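PDB 5EUF: protease from Helicobacter pylori, which probably acts as a zinc-dependent M16-family protease that cleaves the cytoplasmic domain of human junctional adhesion molecule A, weakening the gastric epithelial barrier. Local coordinates for residues B[169-172]-B[173-176]; B[207-210]-B[211-215]; B[334-338]-B[339-343]. One frame throughout, in Å; residues are numbered along the deposited sequence.

Contact 1 (B[169-172]-B[173-176])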
# COMPACT_ATOMS: atom_id res chain seq x y z
N ASP B 169 -3.66 12.36 2.74
CA ASP B 169 -3.34 12.33 4.16
C ASP B 169 -1.83 12.26 4.39
O ASP B 169 -1.33 12.70 5.42
CB ASP B 169 -4.04 11.16 4.86
CG ASP B 169 -5.49 11.46 5.17
OD1 ASP B 169 -5.85 12.65 5.24
OD2 ASP B 169 -6.27 10.50 5.35
N ASP B 170 -1.11 11.69 3.43
CA ASP B 170 0.35 11.70 3.50
C ASP B 170 0.84 13.14 3.40
O ASP B 170 1.58 13.61 4.26
CB ASP B 170 0.96 10.86 2.38
CG ASP B 170 0.90 9.38 2.68
OD1 ASP B 170 0.20 9.01 3.64
OD2 ASP B 170 1.56 8.59 1.97
N ILE B 171 0.39 13.82 2.35
CA ILE B 171 0.68 15.23 2.14
C ILE B 171 0.32 16.06 3.36
O ILE B 171 1.08 16.92 3.79
CB ILE B 171 -0.09 15.79 0.92
CG1 ILE B 171 0.31 15.05 -0.36
CG2 ILE B 171 0.14 17.28 0.78
CD1 ILE B 171 -0.46 15.49 -1.58
N GLN B 172 -0.84 15.76 3.94
CA GLN B 172 -1.35 16.52 5.06
C GLN B 172 -0.55 16.29 6.34
O GLN B 172 -0.55 17.13 7.24
CB GLN B 172 -2.82 16.17 5.30
CG GLN B 172 -3.64 17.32 5.85
CD GLN B 172 -3.75 18.47 4.87
OE1 GLN B 172 -3.68 18.27 3.66
NE2 GLN B 172 -3.91 19.68 5.39
N ASN B 173 0.16 15.17 6.41
CA ASN B 173 0.88 14.81 7.62
C ASN B 173 2.40 14.86 7.49
O ASN B 173 3.12 14.33 8.34
CB ASN B 173 0.46 13.42 8.09
CG ASN B 173 -0.88 13.42 8.78
OD1 ASN B 173 -0.97 13.58 10.00
ND2 ASN B 173 -1.95 13.25 8.01
N TRP B 174 2.89 15.50 6.43
CA TRP B 174 4.32 15.72 6.27
C TRP B 174 4.86 16.55 7.42
O TRP B 174 4.13 17.36 8.00
CB TRP B 174 4.63 16.42 4.95
CG TRP B 174 4.46 15.57 3.73
CD1 TRP B 174 4.52 14.21 3.65
CD2 TRP B 174 4.20 16.04 2.40
NE1 TRP B 174 4.31 13.80 2.36
CE2 TRP B 174 4.11 14.90 1.57
CE3 TRP B 174 4.03 17.30 1.83
CZ2 TRP B 174 3.87 15.00 0.20
CZ3 TRP B 174 3.79 17.40 0.47
CH2 TRP B 174 3.71 16.25 -0.33
N THR B 175 6.13 16.35 7.75
CA THR B 175 6.81 17.24 8.68
C THR B 175 8.07 17.78 8.02
O THR B 175 8.58 17.19 7.07
CB THR B 175 7.19 16.53 10.00
OG1 THR B 175 8.14 15.49 9.74
CG2 THR B 175 5.96 15.93 10.67
N LEU B 176 8.55 18.92 8.51
CA LEU B 176 9.77 19.52 7.98
C LEU B 176 10.94 18.56 8.15
O LEU B 176 11.83 18.49 7.30
CB LEU B 176 10.06 20.85 8.68
CG LEU B 176 11.27 21.64 8.18
CD1 LEU B 176 11.09 22.00 6.71
CD2 LEU B 176 11.48 22.88 9.03
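The indole of W174 folds back against I171 and closes the tight half of this local contact. I171 CA sits over the six-membered ring, 3.6 Å from its centroid and 15° off the ring normal, a CH-pi contact from the backbone. The isoleucine side chain runs beside the indole and points the same way, with CG1 3.6 Å from W174 CZ2 and CG2 near CZ3. Here helix 168-172 ends, and N173 is the first residue to leave the helical conformation; its N donates to D170 O at 3.0 Å. Within the M16 fold this packed side faces the zinc-binding region: W174 rests on I51 and M54 of helix 51-58, and I171 on V130 and R134 of helix 120-139. D170 turns its carboxylate to S49 OG and G47 N.

The other side is polar and only partly covered. With CG anti to its carbonyl carbon (chi1 -77°), N173 brings ND2 back to D169 O at 2.7 Å. That bond is nearly straight (167° at the hydrogen) and comes in on a lone pair of D169 O, which itself lies in the N173 amide plane. Q172 bends outward to solvent, while Y228 of the second subunit packs on N173.

Contact 2 (B[207-210]-B[211-215])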
# COMPACT_ATOMS: atom_id res chain seq x y z
N GLU B 207 35.26 21.36 -16.67
CA GLU B 207 35.97 22.27 -15.78
C GLU B 207 35.01 23.23 -15.08
O GLU B 207 35.28 23.67 -13.96
CB GLU B 207 37.05 23.06 -16.53
CG GLU B 207 36.53 24.13 -17.47
CD GLU B 207 37.63 25.04 -17.99
OE1 GLU B 207 38.81 24.81 -17.65
OE2 GLU B 207 37.31 26.00 -18.73
N LEU B 208 33.90 23.55 -15.73
CA LEU B 208 32.91 24.44 -15.13
C LEU B 208 32.05 23.70 -14.12
O LEU B 208 31.64 24.26 -13.10
CB LEU B 208 32.03 25.08 -16.21
CG LEU B 208 32.34 26.55 -16.52
CD1 LEU B 208 33.80 26.73 -16.89
CD2 LEU B 208 31.43 27.07 -17.62
N THR B 209 31.78 22.42 -14.39
CA THR B 209 31.05 21.60 -13.44
C THR B 209 31.94 21.27 -12.25
O THR B 209 31.49 21.32 -11.10
CB THR B 209 30.55 20.30 -14.09
OG1 THR B 209 29.57 20.62 -15.09
CG2 THR B 209 29.92 19.39 -13.05
N LYS B 210 33.20 20.96 -12.52
CA LYS B 210 34.18 20.75 -11.46
C LYS B 210 34.31 21.99 -10.60
O LYS B 210 34.53 21.91 -9.40
CB LYS B 210 35.55 20.38 -12.04
CG LYS B 210 35.66 18.95 -12.55
CD LYS B 210 37.08 18.66 -13.03
CE LYS B 210 37.21 17.25 -13.57
NZ LYS B 210 38.60 16.93 -13.99
N LYS B 211 34.17 23.15 -11.23
CA LYS B 211 34.25 24.42 -10.53
C LYS B 211 33.15 24.55 -9.47
O LYS B 211 33.41 24.98 -8.35
CB LYS B 211 34.16 25.59 -11.51
CG LYS B 211 34.05 26.95 -10.84
CD LYS B 211 34.16 28.09 -11.84
CE LYS B 211 34.13 29.44 -11.14
NZ LYS B 211 34.29 30.58 -12.09
N HIS B 212 31.93 24.14 -9.82
CA HIS B 212 30.79 24.38 -8.94
C HIS B 212 30.36 23.16 -8.12
O HIS B 212 29.68 23.31 -7.11
CB HIS B 212 29.60 24.88 -9.77
CG HIS B 212 29.84 26.19 -10.44
ND1 HIS B 212 30.34 26.29 -11.72
CD2 HIS B 212 29.67 27.46 -10.00
CE1 HIS B 212 30.45 27.56 -12.05
NE2 HIS B 212 30.05 28.29 -11.03
N PHE B 213 30.76 21.97 -8.54
CA PHE B 213 30.21 20.76 -7.93
C PHE B 213 31.24 19.86 -7.23
O PHE B 213 30.87 19.07 -6.36
CB PHE B 213 29.46 19.95 -8.98
CG PHE B 213 28.24 20.64 -9.52
CD1 PHE B 213 27.00 20.46 -8.93
CD2 PHE B 213 28.33 21.49 -10.61
CE1 PHE B 213 25.87 21.10 -9.41
CE2 PHE B 213 27.20 22.13 -11.11
CZ PHE B 213 25.97 21.93 -10.51
N GLU B 214 32.51 19.97 -7.61
CA GLU B 214 33.53 19.07 -7.08
C GLU B 214 33.72 19.21 -5.57
O GLU B 214 34.08 18.26 -4.89
CB GLU B 214 34.86 19.29 -7.80
CG GLU B 214 35.91 18.23 -7.52
CD GLU B 214 37.23 18.52 -8.19
OE1 GLU B 214 37.70 19.68 -8.12
OE2 GLU B 214 37.81 17.59 -8.80
N SER B 215 33.46 20.41 -5.06
CA SER B 215 33.69 20.70 -3.65
C SER B 215 32.47 20.40 -2.78
O SER B 215 32.54 20.50 -1.55
CB SER B 215 34.11 22.16 -3.47
OG SER B 215 33.37 23.01 -4.33
O HOH W 1 37.71 22.57 -9.58
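The C-terminal turns of helix 202-213 carry this local contact, in which H212 reaches back one turn and ND1 donates to L208 O at 2.8 Å. The bond is fairly straight (157° at the hydrogen) and lies close to the imidazole plane, so the carbonyl meets the ring at its edge and ND1 carries the proton. A chi1 of -63° sets CG beside the backbone N, which tilts the ring back toward the preceding turn. The amide of H212 reaches L208 O and T209 O only weakly, and the side-chain bond adds a firmer grip on the first of these carbonyls.

F213 N donates to T209 O at 2.7 Å, and T209 CG2 approaches F213 CD2 at 3.6 Å. This buried face of the helix packs on helix 102-113, where T209 touches L106 and F213 touches M113. T209 OG1 is turned to V205 O, leaving the methyl for the phenyl ring.

On the exposed side, E214 CB lies 3.1 Å from K210 O, and a water donates to E214 OE1 and, weakly, to that same carbonyl. The charged ends stay apart, K210 NZ being 5.3 Å from E214 OE2.

Contact 3 (B[334-338]-B[339-343])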
# COMPACT_ATOMS: atom_id res chain seq x y z
N LEU B 334 -6.85 -6.44 -29.17
CA LEU B 334 -5.72 -7.20 -28.65
C LEU B 334 -5.79 -8.67 -29.05
O LEU B 334 -4.77 -9.30 -29.31
CB LEU B 334 -5.65 -7.09 -27.12
CG LEU B 334 -5.43 -5.68 -26.57
CD1 LEU B 334 -5.16 -5.72 -25.08
CD2 LEU B 334 -4.29 -4.98 -27.31
N GLU B 335 -7.01 -9.21 -29.10
CA GLU B 335 -7.21 -10.58 -29.57
C GLU B 335 -6.88 -10.65 -31.05
O GLU B 335 -6.21 -11.58 -31.50
CB GLU B 335 -8.64 -11.05 -29.30
CG GLU B 335 -8.97 -11.23 -27.82
CD GLU B 335 -10.44 -11.49 -27.58
OE1 GLU B 335 -10.83 -11.73 -26.41
OE2 GLU B 335 -11.23 -11.46 -28.55
N LYS B 336 -7.35 -9.66 -31.80
CA LYS B 336 -7.03 -9.53 -33.22
C LYS B 336 -5.52 -9.39 -33.41
O LYS B 336 -4.94 -9.97 -34.33
CB LYS B 336 -7.76 -8.33 -33.83
CG LYS B 336 -7.33 -8.00 -35.24
CD LYS B 336 -7.82 -6.62 -35.67
CE LYS B 336 -7.24 -6.23 -37.02
NZ LYS B 336 -7.53 -4.81 -37.37
N LEU B 337 -4.89 -8.61 -32.53
CA LEU B 337 -3.44 -8.45 -32.54
C LEU B 337 -2.74 -9.77 -32.24
O LEU B 337 -1.84 -10.18 -32.97
CB LEU B 337 -3.02 -7.39 -31.52
CG LEU B 337 -1.53 -7.35 -31.16
CD1 LEU B 337 -0.69 -7.01 -32.38
CD2 LEU B 337 -1.27 -6.36 -30.04
N LYS B 338 -3.16 -10.44 -31.17
CA LYS B 338 -2.54 -11.69 -30.75
C LYS B 338 -2.70 -12.79 -31.79
O LYS B 338 -1.95 -13.77 -31.79
CB LYS B 338 -3.10 -12.14 -29.40
CG LYS B 338 -2.57 -11.34 -28.22
CD LYS B 338 -2.99 -11.94 -26.88
CE LYS B 338 -4.47 -11.73 -26.61
NZ LYS B 338 -4.84 -12.22 -25.25
N LYS B 339 -3.69 -12.64 -32.67
CA LYS B 339 -3.86 -13.57 -33.79
C LYS B 339 -2.77 -13.36 -34.83
O LYS B 339 -2.57 -14.19 -35.72
CB LYS B 339 -5.24 -13.42 -34.42
CG LYS B 339 -6.37 -14.05 -33.62
CD LYS B 339 -7.72 -13.82 -34.29
CE LYS B 339 -8.86 -14.47 -33.51
NZ LYS B 339 -8.81 -15.96 -33.56
N GLY B 340 -2.06 -12.23 -34.73
CA GLY B 340 -0.95 -11.94 -35.61
C GLY B 340 -1.34 -11.11 -36.82
O GLY B 340 -0.65 -11.11 -37.83
N GLU B 341 -2.45 -10.38 -36.70
CA GLU B 341 -2.95 -9.59 -37.81
C GLU B 341 -2.32 -8.20 -37.86
O GLU B 341 -2.96 -7.20 -37.56
CB GLU B 341 -4.48 -9.46 -37.74
CG GLU B 341 -5.21 -10.78 -37.97
CD GLU B 341 -6.71 -10.60 -38.10
OE1 GLU B 341 -7.43 -11.62 -38.17
OE2 GLU B 341 -7.17 -9.44 -38.14
N ILE B 342 -1.04 -8.17 -38.24
CA ILE B 342 -0.35 -6.91 -38.52
C ILE B 342 0.19 -6.93 -39.94
O ILE B 342 1.00 -7.79 -40.29
CB ILE B 342 0.81 -6.66 -37.55
CG1 ILE B 342 0.39 -6.96 -36.11
CG2 ILE B 342 1.30 -5.22 -37.69
CD1 ILE B 342 1.55 -6.87 -35.14
N THR B 343 -0.24 -5.98 -40.76
CA THR B 343 0.21 -5.92 -42.14
C THR B 343 1.66 -5.49 -42.23
O THR B 343 2.17 -4.79 -41.34
CB THR B 343 -0.63 -4.93 -42.97
OG1 THR B 343 -0.24 -3.59 -42.68
CG2 THR B 343 -2.12 -5.11 -42.68
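Helix 323-338 ends in a turn in which K339 N still donates to E335 O at 3.0 Å, G340 N to L337 O at 2.7 Å, and E341 N only weakly to K336 O at 3.5 Å. G340 turns the chain with a positive phi of 94°, which a residue without a side chain adopts easily. E341 is the centre of an inverse gamma turn, in which I342 N bonds weakly to G340 O.

Two pairs of side chains meet across the turn, one on each side of the backbone. On the buried one, L337 and I342 approach at a slant and touch by their ends, CD1 to CD1 at 3.6 Å. Neither residue faces the other at CB; the I342 chi1 of -45° puts CG1 beside the backbone N, and from there CD1 reaches the leucine. Both continue into the surrounding hydrophobic packing, L337 on L272 and L276 of helix 266-276 and I342 on L399 and V400 of helix 396-406.

On the outer side, the extended chain of K336 crosses E341 at about a right angle. E341 OE2 lies against the lysine methylenes, 3.2 Å from K336 CG, whereas K336 NZ is 4.7 Å from OE2, so opposite charges are close without a salt bridge. The ammonium instead has a cation-pi partner in W283. Nearby, K338 secures the helix end to other parts of the chain through NZ to F407 O and through its own carbonyl to N404 ND2.

With L337 and I342 packed next to it, the positive-phi glycine and the two bonds back into the last turn, G340 N to L337 O and the weak E341 N to K336 O, make up a Schellman motif.

From the N terminus, contact 1 comes first, where the chain leaves helix 168-172 and turns into helix 176-186, beside the zinc-binding helices 51-58 and 120-139. Contact 2 follows near the end of helix 202-213, which packs on helix 102-113. Contact 3 joins helix 323-338 to helix 344-361 and leans on helices 266-276 and 396-406. Each closes only a local turn, and the three run in series without nesting or crossing. They do not touch: centres are about 35 Å apart for contacts 1 and 2 and about 54 Å for contacts 2 and 3. Contact 3 lies across the chain's centre from both others.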